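Side-chain contacts in TodX (Pseudomonas putida, PDB 3BS0), which transports toluene across the outer membrane as a beta barrel of the FadL family, whose relatives probably carry long-chain fatty acids: residues A341-Y344 and L348-R351; L37-D42 and K148-A153; N27-L30 and A35-S38. All coordinates share one frame; numbering follows the deposited sequence.

Contact 1: A341-Y344 and L348-R351; sequences AYKY and LTLR
Tyr344 packs against Leu348 and Leu350, its side chain meeting a methyl of each, just past the end of its own strand. Its ring carbon CD2 comes 3.6 Å from CD2 of Leu348. The two side chains run alongside each other and point the same way. Leu350 reaches the same aromatic residue at an angle: its CD1 is 4.1 Å from CB of Tyr344. With chi1 of -176°, CG of Tyr344 is opposite the backbone N, which lays the ring beside the two methyls. Tyr342 adds its CE2 at the edge of the Tyr344 ring, in the ring plane. Its own ring end leads away from the second strand; of its side chain, CB stays near Leu350, 4.4 Å from that residue's CB.

The other face carries Ala341, Lys343, Thr349 and Arg351. The CB of Ala341 rests 4.1 Å from CG of Arg351. The Thr349 methyl CG2 lies 3.5 Å from Tyr342 O, against the first strand's backbone. It also sits over one face of the Arg351 guanidinium, toward its rim. That group has a weak hydrogen bond from NH1 to Asn393 OD1 and a long, weak ion pair from NH2 to Glu383.

The backbone is an antiparallel hairpin. Tyr342 and Leu350 form a hydrogen-bonded pair, with Tyr342 N to Leu350 O at 2.7 Å and Leu350 N to Tyr342 O at 2.9 Å. Tyr344 N to Leu348 O is a weak third bond of 3.0 Å.

Strands 333-343 and 348-356 are neighbours in the barrel wall. Strand 293-302 flanks the first and strand 376-385 the second. Arg351 packs on Ile12 and Ala15 of helix 11-15, consistent with this face looking into the barrel and Tyr342 and Leu350 lying on the outer surface.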
# COMPACT_ATOMS: atom_id res chain seq x y z
N ALA A 341 -3.04 14.81 19.74
CA ALA A 341 -3.37 16.07 19.08
C ALA A 341 -3.38 17.15 20.16
O ALA A 341 -3.90 16.92 21.26
CB ALA A 341 -4.74 15.97 18.42
N TYR A 342 -2.83 18.31 19.86
CA TYR A 342 -2.74 19.40 20.83
C TYR A 342 -3.04 20.78 20.25
O TYR A 342 -2.36 21.23 19.33
CB TYR A 342 -1.33 19.40 21.44
CG TYR A 342 -1.09 20.40 22.55
CD1 TYR A 342 -1.74 20.29 23.78
CD2 TYR A 342 -0.18 21.45 22.38
CE1 TYR A 342 -1.50 21.20 24.81
CE2 TYR A 342 0.07 22.36 23.40
CZ TYR A 342 -0.59 22.23 24.62
OH TYR A 342 -0.34 23.12 25.65
N LYS A 343 -4.05 21.46 20.79
CA LYS A 343 -4.38 22.81 20.33
C LYS A 343 -3.41 23.78 21.00
O LYS A 343 -3.64 24.23 22.12
CB LYS A 343 -5.82 23.19 20.68
CG LYS A 343 -6.88 22.45 19.87
CD LYS A 343 -8.25 23.09 20.06
CE LYS A 343 -9.32 22.30 19.32
NZ LYS A 343 -9.33 20.88 19.78
N TYR A 344 -2.33 24.08 20.28
CA TYR A 344 -1.26 24.96 20.74
C TYR A 344 -1.56 26.45 20.54
O TYR A 344 -1.11 27.29 21.32
CB TYR A 344 0.02 24.59 19.99
CG TYR A 344 1.26 25.33 20.41
CD1 TYR A 344 1.91 25.03 21.61
CD2 TYR A 344 1.82 26.30 19.58
CE1 TYR A 344 3.10 25.67 21.96
CE2 TYR A 344 3.00 26.94 19.92
CZ TYR A 344 3.64 26.62 21.10
OH TYR A 344 4.82 27.24 21.40
N LEU A 348 -3.44 26.48 15.36
CA LEU A 348 -2.31 25.58 15.17
C LEU A 348 -2.46 24.38 16.08
O LEU A 348 -2.54 24.51 17.30
CB LEU A 348 -0.98 26.26 15.48
CG LEU A 348 0.24 25.33 15.37
CD1 LEU A 348 0.51 25.03 13.91
CD2 LEU A 348 1.46 25.97 16.02
N THR A 349 -2.52 23.20 15.49
CA THR A 349 -2.64 21.97 16.26
C THR A 349 -1.33 21.24 16.05
O THR A 349 -0.60 21.52 15.10
CB THR A 349 -3.78 21.08 15.74
OG1 THR A 349 -5.04 21.73 15.94
CG2 THR A 349 -3.77 19.75 16.48
N LEU A 350 -1.02 20.33 16.97
CA LEU A 350 0.20 19.53 16.88
C LEU A 350 -0.20 18.10 17.14
O LEU A 350 -0.89 17.80 18.11
CB LEU A 350 1.23 20.00 17.90
CG LEU A 350 1.71 21.43 17.62
CD1 LEU A 350 2.75 21.83 18.65
CD2 LEU A 350 2.29 21.52 16.21
N ARG A 351 0.21 17.22 16.23
CA ARG A 351 -0.11 15.80 16.32
C ARG A 351 1.15 14.94 16.30
O ARG A 351 2.19 15.35 15.78
CB ARG A 351 -1.00 15.40 15.15
CG ARG A 351 -2.32 16.12 15.12
CD ARG A 351 -3.07 15.90 13.81
NE ARG A 351 -4.39 16.52 13.88
CZ ARG A 351 -4.82 17.47 13.06
NH1 ARG A 351 -4.04 17.92 12.10
NH2 ARG A 351 -6.03 17.98 13.23

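Contact 2: L37-D42 and K148-A153; sequences LSFAPD and KLTFGA
Ser38 and Thr150 have the nearest CA atoms of the two segments, 7.0 Å apart. Ser38 belongs to a 3-10 turn, closed within residues 37-42 by a bond of 3.1 Å from Ala40 N to Leu37 O. Thr150 lies near the start of strand 151-169 of the barrel wall. No backbone bond joins the segments, and the contact rests on three side chains.

The Thr150 methyl does most of the touching. Its CG2 meets Ser38 at both side-chain atoms, 3.2 Å from CB and 3.3 Å from OG. Thr150 points toward the turn, and its chi1 of -51° sends CG2 opposite the backbone N and out to the serine. The hydroxyl takes the other branch. Its OG1 lies 4.1 Å from CE1 of Phe39, whose ring end leans toward the wall while the side chain crosses that of Thr150 obliquely. Phe39 and Thr150 both also touch Thr226 of strand 214-228.

This is one of the places where the N-terminal plug that fills the lumen in FadL-family barrels meets the wall. Ser38 OG has a weak hydrogen bond to Ser142 OG of strand 129-143, a further link from plug to wall. Between residues 37-42 and 148-153 the contact is van der Waals packing, although two hydroxyl-bearing side chains take part. Packing therefore joins these segments, while the polar link of Ser38 runs to Ser142.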
# COMPACT_ATOMS: atom_id res chain seq x y z
N LEU A 37 -17.49 10.64 9.85
CA LEU A 37 -17.78 11.83 9.06
C LEU A 37 -18.84 12.70 9.72
O LEU A 37 -18.98 13.88 9.39
CB LEU A 37 -18.21 11.45 7.64
CG LEU A 37 -17.15 10.81 6.73
CD1 LEU A 37 -17.82 10.46 5.41
CD2 LEU A 37 -15.96 11.75 6.52
N SER A 38 -19.60 12.11 10.64
CA SER A 38 -20.64 12.87 11.32
C SER A 38 -20.05 13.83 12.34
O SER A 38 -20.75 14.68 12.88
CB SER A 38 -21.65 11.93 11.97
OG SER A 38 -22.61 11.50 11.03
N PHE A 39 -18.75 13.70 12.58
CA PHE A 39 -18.06 14.59 13.51
C PHE A 39 -17.52 15.77 12.71
O PHE A 39 -16.74 16.58 13.21
CB PHE A 39 -16.88 13.90 14.19
CG PHE A 39 -17.22 12.61 14.88
CD1 PHE A 39 -18.54 12.26 15.16
CD2 PHE A 39 -16.21 11.72 15.24
CE1 PHE A 39 -18.84 11.05 15.79
CE2 PHE A 39 -16.51 10.51 15.86
CZ PHE A 39 -17.82 10.17 16.13
N ALA A 40 -17.90 15.86 11.45
CA ALA A 40 -17.41 16.94 10.61
C ALA A 40 -18.12 18.26 10.90
O ALA A 40 -19.31 18.29 11.24
CB ALA A 40 -17.55 16.59 9.14
N PRO A 41 -17.40 19.39 10.75
CA PRO A 41 -18.00 20.69 10.99
C PRO A 41 -19.14 20.92 10.00
O PRO A 41 -19.09 20.44 8.86
CB PRO A 41 -16.84 21.66 10.81
CG PRO A 41 -15.94 20.94 9.86
CD PRO A 41 -15.99 19.53 10.35
N ASP A 42 -20.16 21.64 10.45
CA ASP A 42 -21.32 21.96 9.65
C ASP A 42 -20.92 22.37 8.26
O ASP A 42 -19.96 23.10 8.08
CB ASP A 42 -22.07 23.11 10.30
CG ASP A 42 -23.43 22.72 10.78
OD1 ASP A 42 -24.41 22.96 10.04
OD2 ASP A 42 -23.52 22.15 11.89
N LYS A 148 -25.93 9.67 19.93
CA LYS A 148 -24.99 8.78 20.60
C LYS A 148 -24.19 7.91 19.62
O LYS A 148 -22.96 7.91 19.65
CB LYS A 148 -25.74 7.89 21.60
CG LYS A 148 -27.02 7.26 21.03
CD LYS A 148 -27.64 6.23 21.97
CE LYS A 148 -28.81 5.52 21.29
NZ LYS A 148 -29.29 4.30 22.01
N LEU A 149 -24.89 7.17 18.76
CA LEU A 149 -24.24 6.31 17.78
C LEU A 149 -24.17 6.99 16.42
O LEU A 149 -24.87 7.98 16.18
CB LEU A 149 -24.98 4.98 17.65
CG LEU A 149 -26.47 5.01 17.33
CD1 LEU A 149 -26.75 5.87 16.12
CD2 LEU A 149 -26.95 3.58 17.08
N THR A 150 -23.36 6.46 15.52
CA THR A 150 -23.22 7.05 14.20
C THR A 150 -22.91 6.00 13.14
O THR A 150 -21.79 5.50 13.04
CB THR A 150 -22.12 8.12 14.21
OG1 THR A 150 -22.35 9.02 15.30
CG2 THR A 150 -22.12 8.89 12.92
N PHE A 151 -23.92 5.67 12.35
CA PHE A 151 -23.78 4.67 11.30
C PHE A 151 -22.85 5.19 10.21
O PHE A 151 -22.71 6.40 10.04
CB PHE A 151 -25.18 4.38 10.72
CG PHE A 151 -25.33 3.01 10.14
CD1 PHE A 151 -26.61 2.49 9.93
CD2 PHE A 151 -24.22 2.23 9.80
CE1 PHE A 151 -26.77 1.21 9.39
CE2 PHE A 151 -24.38 0.95 9.27
CZ PHE A 151 -25.65 0.44 9.06
N GLY A 152 -22.20 4.29 9.48
CA GLY A 152 -21.30 4.70 8.42
C GLY A 152 -20.88 3.59 7.47
O GLY A 152 -20.19 2.66 7.88
N ALA A 153 -21.29 3.68 6.21
CA ALA A 153 -20.94 2.67 5.23
C ALA A 153 -20.20 3.28 4.04
O ALA A 153 -20.05 4.49 3.95
CB ALA A 153 -22.18 1.96 4.75

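Contact 3: N27-L30 and A35-S38; sequences NAAL and ATLS
Asn27, whose CA packs on Leu37, has a side-chain nitrogen held twice: ND2 is hydrogen-bonded to Gln45 O and to Ser85 OG. Its backbone N is bonded to Glu47 OE2 as well. These bonds tie the short 3-10 turn of residues 27-30 to strands 44-60 and 80-90 of the barrel. Both segments belong to the N-terminal plug, or hatch, of the FadL-type fold. Residues 35-38, part of a longer 3-10 segment, sit beside the first turn, with Ala29 and Leu37 CA atoms 6.5 Å apart.

Ala29 points its methyl at residues 35-38 and is touched there by two of them. CB is 3.2 Å from OG1 of Thr36 and 3.7 Å from CD2 of Leu37. The Thr36 hydroxyl has its polar partner elsewhere, in a hydrogen bond with Asn33 O. Its chi1 of 46° places OG1 between the backbone N and the carbonyl carbon, on the side of Ala29.

No hydrogen bond crosses between the segments. All five touching residues are buried, and across the interface the contact is packing. Leu30 O is hydrogen-bonded to Ser154 OG, so the first turn is also bonded to strand 151-169. Leu37 reaches across with its forked end. One branch, CD2, meets Ala29 and lies 4.2 Å from Asn27 CA. The other branch meets Leu30, whose side chain it crosses at about a right angle, with Leu37 CD1 4.0 Å from Leu30 CD2.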
# COMPACT_ATOMS: atom_id res chain seq x y z
N ASN A 27 -12.17 13.81 5.13
CA ASN A 27 -12.81 13.08 4.05
C ASN A 27 -12.30 11.65 3.84
O ASN A 27 -13.02 10.81 3.32
CB ASN A 27 -12.70 13.87 2.76
CG ASN A 27 -13.60 15.09 2.75
OD1 ASN A 27 -14.20 15.45 3.76
ND2 ASN A 27 -13.69 15.75 1.59
N ALA A 28 -11.06 11.38 4.27
CA ALA A 28 -10.48 10.04 4.10
C ALA A 28 -11.23 8.95 4.89
O ALA A 28 -11.06 7.76 4.62
CB ALA A 28 -9.02 10.05 4.50
N ALA A 29 -12.05 9.35 5.85
CA ALA A 29 -12.82 8.39 6.63
C ALA A 29 -13.65 7.56 5.67
O ALA A 29 -14.18 6.51 6.03
CB ALA A 29 -13.71 9.09 7.62
N LEU A 30 -13.76 8.03 4.43
CA LEU A 30 -14.53 7.32 3.42
C LEU A 30 -13.99 5.90 3.20
O LEU A 30 -14.68 5.05 2.65
CB LEU A 30 -14.54 8.11 2.11
CG LEU A 30 -15.55 9.26 2.01
CD1 LEU A 30 -15.26 10.15 0.82
CD2 LEU A 30 -16.96 8.68 1.90
N ALA A 35 -18.14 6.41 9.62
CA ALA A 35 -19.06 6.82 10.68
C ALA A 35 -18.51 8.04 11.38
O ALA A 35 -19.24 8.71 12.11
CB ALA A 35 -19.25 5.71 11.67
N THR A 36 -17.22 8.32 11.18
CA THR A 36 -16.63 9.49 11.81
C THR A 36 -16.92 10.77 11.04
O THR A 36 -16.63 11.85 11.53
CB THR A 36 -15.09 9.37 11.94
OG1 THR A 36 -14.54 8.91 10.70
CG2 THR A 36 -14.69 8.45 13.08
N LEU A 37 -17.49 10.64 9.85
CA LEU A 37 -17.78 11.83 9.06
C LEU A 37 -18.84 12.70 9.72
O LEU A 37 -18.98 13.88 9.39
CB LEU A 37 -18.21 11.45 7.64
CG LEU A 37 -17.15 10.81 6.73
CD1 LEU A 37 -17.82 10.46 5.41
CD2 LEU A 37 -15.96 11.75 6.52
N SER A 38 -19.60 12.11 10.64
CA SER A 38 -20.64 12.87 11.32
C SER A 38 -20.05 13.83 12.34
O SER A 38 -20.75 14.68 12.88
CB SER A 38 -21.65 11.93 11.97
OG SER A 38 -22.61 11.50 11.03

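How the contacts relate
Contact 1 is at the surface, while contacts 2 and 3 are buried. Contact 1 joins two neighbouring wall strands. Contact 2 joins plug to wall, and contact 3 lies wholly inside the plug. Contacts 2 and 3 share Leu37 and Ser38, with centres about 7 Å apart. Of the two contacts, Leu37 packs in contact 3 and Ser38 in contact 2. Ala35 also packs on the backbone of Thr150. Contact 1 is about 20 Å or more from both, centre to centre, and touches neither. Only contact 1 has hydrogen bonds between its segments. The other two join by side-chain packing, and several of their polar groups, such as Asn27 ND2 and Ser38 OG, are bonded outside.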